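Local coordinates for osmotically inducible lipoprotein OsmE (Pseudomonas aeruginosa PAO1, PDB 4DM5) that is of unknown function but, as an osmotically inducible lipoprotein of the BamE family, probably acts at the bacterial cell envelope, at residues Ser55-Lys60 / Gln64-Val69; Val21-Lys26 / Leu34-Thr39; Leu47-Ser52 / Arg90-Ala95. All coordinates share one frame; numbering follows the deposited sequence.

Contact 1 (Ser55-Lys60 / Gln64-Val69); sequences SYILNK and QQPFYV
Tyr56 and Phe67 face each other as a hydrogen-bonded antiparallel pair, and Leu58 with Gln65 repeats the arrangement two residues on. Tyr56 N donates to Phe67 O at 2.8 Å and Phe67 N returns a bond to Tyr56 O at 3.0 Å. Leu58 N reaches Gln65 O at 2.7 Å, and Gln65 N bonds back to Leu58 O. On the face that carries Tyr56, Leu58 and Phe67, the branch point of Leu58 rests on the first side-chain carbon of Phe67, CG to CB 3.8 Å. Beside it, Tyr56 CE2 lies 3.9 Å from Val69 CG2. These strands form a beta hairpin, the central pair of the four-stranded antiparallel sheet in this BamE domain. On the face of Ile57 and Gln64, Ile57 CG2 packs on Gln64 CB at 3.8 Å, while the Ile57 CD1 methyl reaches the Pro66 ring. Asn59 and Gln64 run side by side there, their amide planes turned 81° apart. Further out, Phe67 has CG anti to its backbone N (chi1 -165°), which carries the ring away from the neighbouring strand to meet Phe82 edge-to-face. Leu20 covers Tyr56, Leu58 and Phe67, Asn54 ND2 bonds the Tyr56 hydroxyl, and Gln65 NE2 is held in the carbonyl plane of Pro66 O at 3.0 Å.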
loop_
_atom_site.group_PDB
_atom_site.type_symbol
_atom_site.label_atom_id
_atom_site.label_comp_id
_atom_site.label_asym_id
_atom_site.label_seq_id
_atom_site.Cartn_x
_atom_site.Cartn_y
_atom_site.Cartn_z
ATOM N N SER A 55 -5.223 -2.026 0.036
ATOM C CA SER A 55 -5.269 -1.222 -1.259
ATOM C C SER A 55 -5.894 0.101 -0.925
ATOM O O SER A 55 -6.913 0.182 -0.172
ATOM C CB SER A 55 -6.148 -1.848 -2.324
ATOM O OG SER A 55 -5.566 -2.979 -2.906
ATOM N N TYR A 56 -5.418 1.183 -1.572
ATOM C CA TYR A 56 -5.965 2.560 -1.392
ATOM C C TYR A 56 -6.068 3.257 -2.704
ATOM O O TYR A 56 -5.448 2.793 -3.741
ATOM C CB TYR A 56 -5.016 3.401 -0.533
ATOM C CG TYR A 56 -4.627 2.734 0.789
ATOM C CD1 TYR A 56 -5.373 3.034 1.920
ATOM C CD2 TYR A 56 -3.573 1.876 0.889
ATOM C CE1 TYR A 56 -5.040 2.468 3.157
ATOM C CE2 TYR A 56 -3.180 1.258 2.113
ATOM C CZ TYR A 56 -3.937 1.606 3.262
ATOM O OH TYR A 56 -3.612 1.105 4.479
ATOM N N ILE A 57 -6.888 4.308 -2.713
ATOM C CA ILE A 57 -6.824 5.216 -3.853
ATOM C C ILE A 57 -6.415 6.550 -3.219
ATOM O O ILE A 57 -7.135 7.132 -2.403
ATOM C CB ILE A 57 -8.225 5.362 -4.517
ATOM C CG1 ILE A 57 -8.665 4.012 -5.085
ATOM C CG2 ILE A 57 -8.132 6.530 -5.522
ATOM C CD1 ILE A 57 -7.896 3.482 -6.273
ATOM N N LEU A 58 -5.277 7.072 -3.651
ATOM C CA LEU A 58 -4.873 8.413 -3.194
ATOM C C LEU A 58 -5.612 9.424 -4.032
ATOM O O LEU A 58 -5.813 9.177 -5.284
ATOM C CB LEU A 58 -3.379 8.581 -3.417
ATOM C CG LEU A 58 -2.410 7.568 -2.775
ATOM C CD1 LEU A 58 -0.986 7.855 -3.218
ATOM C CD2 LEU A 58 -2.618 7.494 -1.273
ATOM N N ASN A 59 -6.037 10.506 -3.389
ATOM C CA ASN A 59 -6.798 11.529 -4.122
ATOM C C ASN A 59 -6.187 12.864 -3.730
ATOM O O ASN A 59 -6.330 13.334 -2.570
ATOM C CB ASN A 59 -8.276 11.429 -3.697
ATOM C CG ASN A 59 -9.187 12.245 -4.567
ATOM O OD1 ASN A 59 -8.773 12.887 -5.528
ATOM N ND2 ASN A 59 -10.463 12.184 -4.250
ATOM N N LYS A 60 -5.536 13.515 -4.680
ATOM C CA LYS A 60 -4.848 14.744 -4.354
ATOM C C LYS A 60 -4.916 15.621 -5.583
ATOM O O LYS A 60 -4.502 15.212 -6.676
ATOM C CB LYS A 60 -3.370 14.486 -4.006
ATOM C CG LYS A 60 -2.610 15.779 -3.654
ATOM C CD LYS A 60 -3.164 16.511 -2.443
ATOM C CE LYS A 60 -2.193 17.627 -2.079
ATOM N NZ LYS A 60 -2.767 18.348 -0.923
ATOM N N GLN A 64 -6.357 10.859 -9.073
ATOM C CA GLN A 64 -6.472 9.614 -8.325
ATOM C C GLN A 64 -5.319 8.654 -8.715
ATOM O O GLN A 64 -4.819 8.623 -9.840
ATOM C CB GLN A 64 -7.858 9.012 -8.437
ATOM C CG GLN A 64 -8.838 9.806 -7.594
ATOM C CD GLN A 64 -10.261 9.425 -7.853
ATOM O OE1 GLN A 64 -10.549 8.575 -8.721
ATOM N NE2 GLN A 64 -11.192 10.031 -7.079
ATOM N N GLN A 65 -4.814 7.947 -7.684
ATOM C CA GLN A 65 -3.707 7.093 -7.915
ATOM C C GLN A 65 -3.799 5.898 -6.944
ATOM O O GLN A 65 -3.786 6.056 -5.720
ATOM C CB GLN A 65 -2.485 7.862 -7.535
ATOM C CG GLN A 65 -1.181 7.122 -7.629
ATOM C CD GLN A 65 -0.969 6.428 -8.911
ATOM O OE1 GLN A 65 -1.050 7.161 -10.007
ATOM N NE2 GLN A 65 -0.845 5.108 -8.923
ATOM N N PRO A 66 -3.832 4.688 -7.474
ATOM C CA PRO A 66 -3.794 3.499 -6.615
ATOM C C PRO A 66 -2.489 3.469 -5.811
ATOM O O PRO A 66 -1.408 3.869 -6.253
ATOM C CB PRO A 66 -3.835 2.349 -7.597
ATOM C CG PRO A 66 -4.694 2.933 -8.718
ATOM C CD PRO A 66 -4.062 4.287 -8.876
ATOM N N PHE A 67 -2.587 2.888 -4.601
ATOM C CA PHE A 67 -1.447 2.721 -3.752
ATOM C C PHE A 67 -1.698 1.471 -2.918
ATOM O O PHE A 67 -2.853 1.172 -2.578
ATOM C CB PHE A 67 -1.295 3.934 -2.820
ATOM C CG PHE A 67 0.052 4.001 -2.173
ATOM C CD1 PHE A 67 1.182 4.504 -2.820
ATOM C CD2 PHE A 67 0.158 3.681 -0.814
ATOM C CE1 PHE A 67 2.377 4.586 -2.151
ATOM C CE2 PHE A 67 1.395 3.747 -0.171
ATOM C CZ PHE A 67 2.548 4.219 -0.848
ATOM N N TYR A 68 -0.651 0.832 -2.489
ATOM C CA TYR A 68 -0.779 -0.363 -1.577
ATOM C C TYR A 68 0.232 -0.231 -0.455
ATOM O O TYR A 68 1.302 0.385 -0.591
ATOM C CB TYR A 68 -0.613 -1.687 -2.314
ATOM C CG TYR A 68 0.785 -2.117 -2.503
ATOM C CD1 TYR A 68 1.531 -2.810 -1.550
ATOM C CD2 TYR A 68 1.480 -1.758 -3.715
ATOM C CE1 TYR A 68 2.852 -3.134 -1.651
ATOM C CE2 TYR A 68 2.824 -2.154 -3.888
ATOM C CZ TYR A 68 3.533 -2.784 -2.839
ATOM O OH TYR A 68 4.842 -3.170 -2.996
ATOM N N VAL A 69 -0.096 -0.913 0.644
ATOM C CA VAL A 69 0.919 -1.261 1.633
ATOM C C VAL A 69 0.830 -2.767 1.947
ATOM O O VAL A 69 -0.312 -3.262 2.111
ATOM C CB VAL A 69 0.622 -0.486 2.972
ATOM C CG1 VAL A 69 1.662 -0.855 4.042
ATOM C CG2 VAL A 69 0.675 1.027 2.729
#

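Contact 2 (Val21-Lys26 / Leu34-Thr39); sequences VKDVEK and LRIGGT
Ile36 points from the last turn of helix 30-37 at the chain leaving helix 19-22, and its two ends touch different things. The branch methyl CG2 touches two neighbours on the same piece of chain, Asp23 CB and Val24 CG2, each at 4.1 Å. The longer arm carries CD1 to the Asp23 backbone, where it comes to 3.9 Å from Asp23 O. With CG1 opposite the carbonyl carbon (chi1 -76°) and the arm extended beyond it, Ile36 offers both methyls to the same short piece of chain.

Val24 meets this side chain at a slant. Its two methyls divide the work: CG2, the one beside its own backbone N, takes the isoleucine, while the other branch turns to Val69 of the sheet. Asp23 meets Ile36 through CB and its backbone oxygen, while its carboxylate forms a salt bridge with Lys22, adjacent in sequence, OD1 to NZ 3.5 Å.

Ile36 lies just before the end of its helix. Gly38 N still bonds Leu34 O at 2.9 Å, but Gly38 itself has left the helical conformation with a positive phi of 78°, so the chain turns off toward Thr39 and the sheet. Met28, in the preceding loop, also touches Ile36, and a glycerol molecule, likely an additive of the crystallisation, lies about 4 Å from the side chain.

Ordinary van der Waals contacts of two methyls, over a small surface area, are consistent with the helix end being held to this loop by shape and apolar character, with little directional constraint.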
loop_
_atom_site.group_PDB
_atom_site.type_symbol
_atom_site.label_atom_id
_atom_site.label_comp_id
_atom_site.label_asym_id
_atom_site.label_seq_id
_atom_site.Cartn_x
_atom_site.Cartn_y
_atom_site.Cartn_z
ATOM N N VAL A 21 2.300 7.779 1.882
ATOM C CA VAL A 21 3.563 7.862 1.141
ATOM C C VAL A 21 4.606 8.408 2.080
ATOM O O VAL A 21 5.748 7.871 2.094
ATOM C CB VAL A 21 3.381 8.835 -0.035
ATOM C CG1 VAL A 21 4.727 9.036 -0.770
ATOM C CG2 VAL A 21 2.379 8.237 -0.961
ATOM N N LYS A 22 4.346 9.478 2.830
ATOM C CA LYS A 22 5.357 10.108 3.575
ATOM C C LYS A 22 5.691 9.387 4.892
ATOM O O LYS A 22 6.877 9.416 5.358
ATOM C CB LYS A 22 4.871 11.514 3.875
ATOM C CG LYS A 22 6.014 12.376 4.457
ATOM C CD LYS A 22 5.507 13.791 4.425
ATOM C CE LYS A 22 4.506 13.979 5.536
ATOM N NZ LYS A 22 5.187 14.469 6.780
ATOM N N ASP A 23 4.658 8.735 5.486
ATOM C CA ASP A 23 4.862 8.360 6.897
ATOM C C ASP A 23 4.905 6.857 7.148
ATOM O O ASP A 23 5.274 6.447 8.288
ATOM C CB ASP A 23 3.738 8.877 7.744
ATOM C CG ASP A 23 3.692 10.395 7.726
ATOM O OD1 ASP A 23 4.756 11.080 7.665
ATOM O OD2 ASP A 23 2.537 10.889 7.795
ATOM N N VAL A 24 4.504 6.035 6.181
ATOM C CA VAL A 24 4.518 4.574 6.400
ATOM C C VAL A 24 5.919 4.051 6.267
ATOM O O VAL A 24 6.561 4.308 5.212
ATOM C CB VAL A 24 3.557 3.855 5.450
ATOM C CG1 VAL A 24 3.739 2.311 5.435
ATOM C CG2 VAL A 24 2.131 4.207 5.783
ATOM N N GLU A 25 6.428 3.290 7.219
ATOM C CA GLU A 25 7.803 2.832 7.220
ATOM C C GLU A 25 7.866 1.294 7.258
ATOM O O GLU A 25 6.973 0.619 7.786
ATOM C CB GLU A 25 8.611 3.259 8.533
ATOM C CG GLU A 25 9.211 4.679 8.452
ATOM C CD GLU A 25 10.471 4.834 7.532
ATOM O OE1 GLU A 25 11.334 3.906 7.307
ATOM O OE2 GLU A 25 10.584 5.970 6.937
ATOM N N LYS A 26 8.943 0.657 6.714
ATOM C CA LYS A 26 9.211 -0.744 6.867
ATOM C C LYS A 26 9.171 -1.151 8.356
ATOM O O LYS A 26 9.692 -0.418 9.180
ATOM C CB LYS A 26 10.602 -1.019 6.235
ATOM C CG LYS A 26 10.955 -2.475 6.227
ATOM C CD LYS A 26 12.307 -2.695 5.467
ATOM C CE LYS A 26 12.599 -4.152 5.126
ATOM N NZ LYS A 26 11.386 -5.006 4.985
ATOM N N LEU A 34 -3.107 1.639 9.782
ATOM C CA LEU A 34 -4.506 2.062 9.762
ATOM C C LEU A 34 -4.734 3.521 10.294
ATOM O O LEU A 34 -5.504 4.362 9.752
ATOM C CB LEU A 34 -5.397 1.038 10.571
ATOM C CG LEU A 34 -5.439 -0.320 9.917
ATOM C CD1 LEU A 34 -6.093 -1.430 10.758
ATOM C CD2 LEU A 34 -6.157 -0.105 8.546
ATOM N N ARG A 35 -4.004 3.835 11.364
ATOM C CA ARG A 35 -4.053 5.189 11.900
ATOM C C ARG A 35 -3.549 6.289 10.999
ATOM O O ARG A 35 -4.168 7.326 10.816
ATOM C CB ARG A 35 -3.253 5.221 13.217
ATOM C CG ARG A 35 -4.014 4.407 14.304
ATOM C CD ARG A 35 -3.577 4.456 15.777
ATOM N NE ARG A 35 -2.555 3.502 16.083
ATOM C CZ ARG A 35 -2.617 2.324 16.653
ATOM N NH1 ARG A 35 -3.771 1.761 17.085
ATOM N NH2 ARG A 35 -1.458 1.650 16.697
ATOM N N ILE A 36 -2.464 5.966 10.265
ATOM C CA ILE A 36 -1.854 6.948 9.409
ATOM C C ILE A 36 -2.645 7.179 8.192
ATOM O O ILE A 36 -2.799 8.338 7.709
ATOM C CB ILE A 36 -0.479 6.387 8.942
ATOM C CG1 ILE A 36 0.595 6.474 10.094
ATOM C CG2 ILE A 36 0.047 7.207 7.732
ATOM C CD1 ILE A 36 1.850 5.619 9.867
ATOM N N GLY A 37 -3.120 6.078 7.613
ATOM C CA GLY A 37 -3.708 6.123 6.236
ATOM C C GLY A 37 -5.218 6.110 6.163
ATOM O O GLY A 37 -5.833 6.290 5.111
ATOM N N GLY A 38 -5.851 5.770 7.296
ATOM C CA GLY A 38 -7.334 5.633 7.275
ATOM C C GLY A 38 -7.794 4.324 6.663
ATOM O O GLY A 38 -6.952 3.350 6.521
ATOM N N THR A 39 -9.102 4.209 6.451
ATOM C CA THR A 39 -9.682 2.962 5.996
ATOM C C THR A 39 -9.237 2.591 4.568
ATOM O O THR A 39 -9.365 3.389 3.654
ATOM C CB THR A 39 -11.210 3.082 6.007
ATOM O OG1 THR A 39 -11.551 3.446 7.336
ATOM C CG2 THR A 39 -11.855 1.751 5.665
#

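Contact 3 (Leu47-Ser52 / Arg90-Ala95); sequences LMKPGS and RHERDA
Met48, present as selenomethionine, and Lys49 meet one turn of the C-terminal helix 85-94, chiefly Glu92 and Arg93, and the contact combines apolar, electrostatic and water-mediated elements. The apolar part belongs to Met48. Its CB packs on Glu92 CB at 4.0 Å, and its CG reaches the helix backbone, 3.8 Å from Arg93 N. Bends at chi2 and chi3 then fold the chain back over Arg93, whose CB lies 4.0 Å from the selenium. The approach of the methyl end to the guanidinium edge is less certain, since Arg93 was modelled in two conformers.

The electrostatic part runs between Lys49 and Glu92, whose side chains cross at about a right angle. The extended lysine passes across the carboxylate, with CG 3.6 Å from Glu92 OE1, and its tip ends in a long salt bridge, NZ to Glu92 OE2 at 3.7 Å. The same OE2 has its stronger partner in Arg46, just before residues 47-52.

Water supplies the third link. One molecule accepts from Met48 N at 3.0 Å and donates to Glu92 OE1 at 2.8 Å, so the loop backbone and the carboxylate are joined without touching. Nearby, Leu47 N bonds the carboxylate of Asp89, one turn earlier on the helix.

Glu92 thus has both oxygens engaged, OE2 by two cations and OE1 by a water. Such surroundings would be expected to favour its charged form and restrict rotation of the carboxylate, although the long Lys49 bridge probably contributes less than Arg46.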
loop_
_atom_site.group_PDB
_atom_site.type_symbol
_atom_site.label_atom_id
_atom_site.label_comp_id
_atom_site.label_asym_id
_atom_site.label_seq_id
_atom_site.Cartn_x
_atom_site.Cartn_y
_atom_site.Cartn_z
ATOM N N LEU A 47 -1.467 -13.098 -2.409
ATOM C CA LEU A 47 -1.609 -14.340 -3.147
ATOM C C LEU A 47 -0.404 -15.227 -3.084
ATOM O O LEU A 47 -0.561 -16.436 -2.897
ATOM C CB LEU A 47 -1.959 -13.991 -4.614
ATOM C CG LEU A 47 -2.346 -15.177 -5.485
ATOM C CD1 LEU A 47 -3.745 -15.711 -5.084
ATOM C CD2 LEU A 47 -2.330 -14.729 -6.953
HETATM N N MSE A 48 0.788 -14.660 -3.246
HETATM C CA MSE A 48 2.021 -15.434 -3.438
HETATM C C MSE A 48 2.987 -15.526 -2.274
HETATM O O MSE A 48 3.887 -16.323 -2.332
HETATM C CB MSE A 48 2.842 -14.909 -4.601
HETATM C CG MSE A 48 1.920 -14.800 -5.834
HETATM SE SE MSE A 48 1.316 -16.541 -6.604
HETATM C CE MSE A 48 3.219 -17.021 -6.624
ATOM N N LYS A 49 2.828 -14.680 -1.248
ATOM C CA LYS A 49 3.778 -14.586 -0.069
ATOM C C LYS A 49 2.967 -14.653 1.209
ATOM O O LYS A 49 1.787 -14.320 1.202
ATOM C CB LYS A 49 4.566 -13.291 -0.088
ATOM C CG LYS A 49 5.532 -13.233 -1.220
ATOM C CD LYS A 49 6.509 -12.100 -1.185
ATOM C CE LYS A 49 7.261 -12.184 -2.506
ATOM N NZ LYS A 49 8.038 -10.952 -2.847
ATOM N N PRO A 50 3.593 -15.073 2.351
ATOM C CA PRO A 50 2.809 -14.872 3.578
ATOM C C PRO A 50 2.514 -13.354 3.743
ATOM O O PRO A 50 3.297 -12.478 3.289
ATOM C CB PRO A 50 3.775 -15.373 4.676
ATOM C CG PRO A 50 4.380 -16.580 4.002
ATOM C CD PRO A 50 4.642 -16.097 2.573
ATOM N N GLY A 51 1.398 -13.068 4.393
ATOM C CA GLY A 51 1.103 -11.699 4.853
ATOM C C GLY A 51 -0.102 -11.187 4.068
ATOM O O GLY A 51 -0.817 -11.981 3.399
ATOM N N SER A 52 -0.312 -9.891 4.047
ATOM C CA SER A 52 -1.526 -9.349 3.624
ATOM C C SER A 52 -1.236 -7.991 2.959
ATOM O O SER A 52 -0.103 -7.545 2.925
ATOM C CB SER A 52 -2.434 -9.071 4.746
ATOM O OG SER A 52 -1.782 -8.202 5.600
ATOM N N ARG A 90 -0.588 -9.860 -9.211
ATOM C CA ARG A 90 -0.267 -10.145 -10.691
ATOM C C ARG A 90 1.278 -10.153 -10.901
ATOM O O ARG A 90 1.895 -11.126 -11.414
ATOM C CB ARG A 90 -1.162 -9.237 -11.625
ATOM C CG ARG A 90 -0.943 -9.129 -13.115
ATOM C CD ARG A 90 -1.969 -10.013 -13.795
ATOM N NE ARG A 90 -1.281 -11.267 -13.985
ATOM C CZ ARG A 90 -1.820 -12.452 -14.293
ATOM N NH1 ARG A 90 -0.990 -13.475 -14.476
ATOM N NH2 ARG A 90 -3.150 -12.632 -14.394
ATOM N N HIS A 91 1.962 -9.133 -10.371
ATOM C CA HIS A 91 3.402 -9.102 -10.359
ATOM C C HIS A 91 4.155 -10.167 -9.588
ATOM O O HIS A 91 5.168 -10.679 -10.087
ATOM C CB HIS A 91 3.920 -7.706 -9.925
ATOM C CG HIS A 91 5.415 -7.589 -10.064
ATOM N ND1 HIS A 91 6.252 -7.642 -8.998
ATOM C CD2 HIS A 91 6.225 -7.519 -11.205
ATOM C CE1 HIS A 91 7.533 -7.585 -9.424
ATOM N NE2 HIS A 91 7.517 -7.496 -10.780
ATOM N N GLU A 92 3.764 -10.502 -8.366
ATOM C CA GLU A 92 4.509 -11.520 -7.621
ATOM C C GLU A 92 4.307 -12.914 -8.290
ATOM O O GLU A 92 5.204 -13.775 -8.160
ATOM C CB GLU A 92 4.219 -11.512 -6.101
ATOM C CG GLU A 92 4.760 -10.225 -5.429
ATOM C CD GLU A 92 4.485 -10.051 -3.916
ATOM O OE1 GLU A 92 3.804 -10.915 -3.324
ATOM O OE2 GLU A 92 4.928 -9.020 -3.283
ATOM N N ARG A 93 3.185 -13.121 -8.994
ATOM C CA ARG A 93 2.905 -14.432 -9.620
ATOM C C ARG A 93 3.789 -14.639 -10.825
ATOM O O ARG A 93 4.295 -15.749 -11.056
ATOM C CB ARG A 93 1.434 -14.589 -10.038
ATOM C CG ARG A 93 1.210 -15.754 -11.032
ATOM C CD ARG A 93 1.512 -17.086 -10.377
ATOM N NE ARG A 93 2.093 -18.031 -11.324
ATOM C CZ ARG A 93 3.252 -18.648 -11.150
ATOM N NH1 ARG A 93 3.955 -18.461 -10.040
ATOM N NH2 ARG A 93 3.695 -19.480 -12.075
ATOM N N ASP A 94 3.949 -13.574 -11.605
ATOM C CA ASP A 94 4.815 -13.586 -12.772
ATOM C C ASP A 94 6.294 -13.652 -12.382
ATOM O O ASP A 94 7.006 -14.533 -12.875
ATOM C CB ASP A 94 4.515 -12.375 -13.664
ATOM C CG ASP A 94 3.081 -12.384 -14.225
ATOM O OD1 ASP A 94 2.679 -11.374 -14.821
ATOM O OD2 ASP A 94 2.345 -13.387 -14.076
ATOM N N ALA A 95 6.740 -12.784 -11.461
ATOM C CA ALA A 95 8.176 -12.609 -11.214
ATOM C C ALA A 95 8.811 -13.798 -10.522
ATOM O O ALA A 95 9.447 -14.620 -11.180
ATOM C CB ALA A 95 8.464 -11.318 -10.456
HETATM O O HOH W 1 1.217 -11.805 -3.932
#

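How the contacts relate
From the N terminus, contact 2 closes first, bringing the end of helix 30-37 back to the chain that leaves helix 19-22, a short local loop completed before the sheet begins. Contact 3 then opens in the loop between strands 42-45 and 52-60 and closes near the C terminus. Contact 1, the hairpin of strands 52-60 and 63-71, is nested within that long loop; none of the three cross. Contacts 1 and 2 touch directly, Val21 packing on Phe67 and Leu58. Contact 3 lies across the chain's centre from contact 2, tying helix 85-94 to the sheet's connecting loop; the Cys53–Cys85 disulfide, directly after residues 47-52, joins the same two parts covalently.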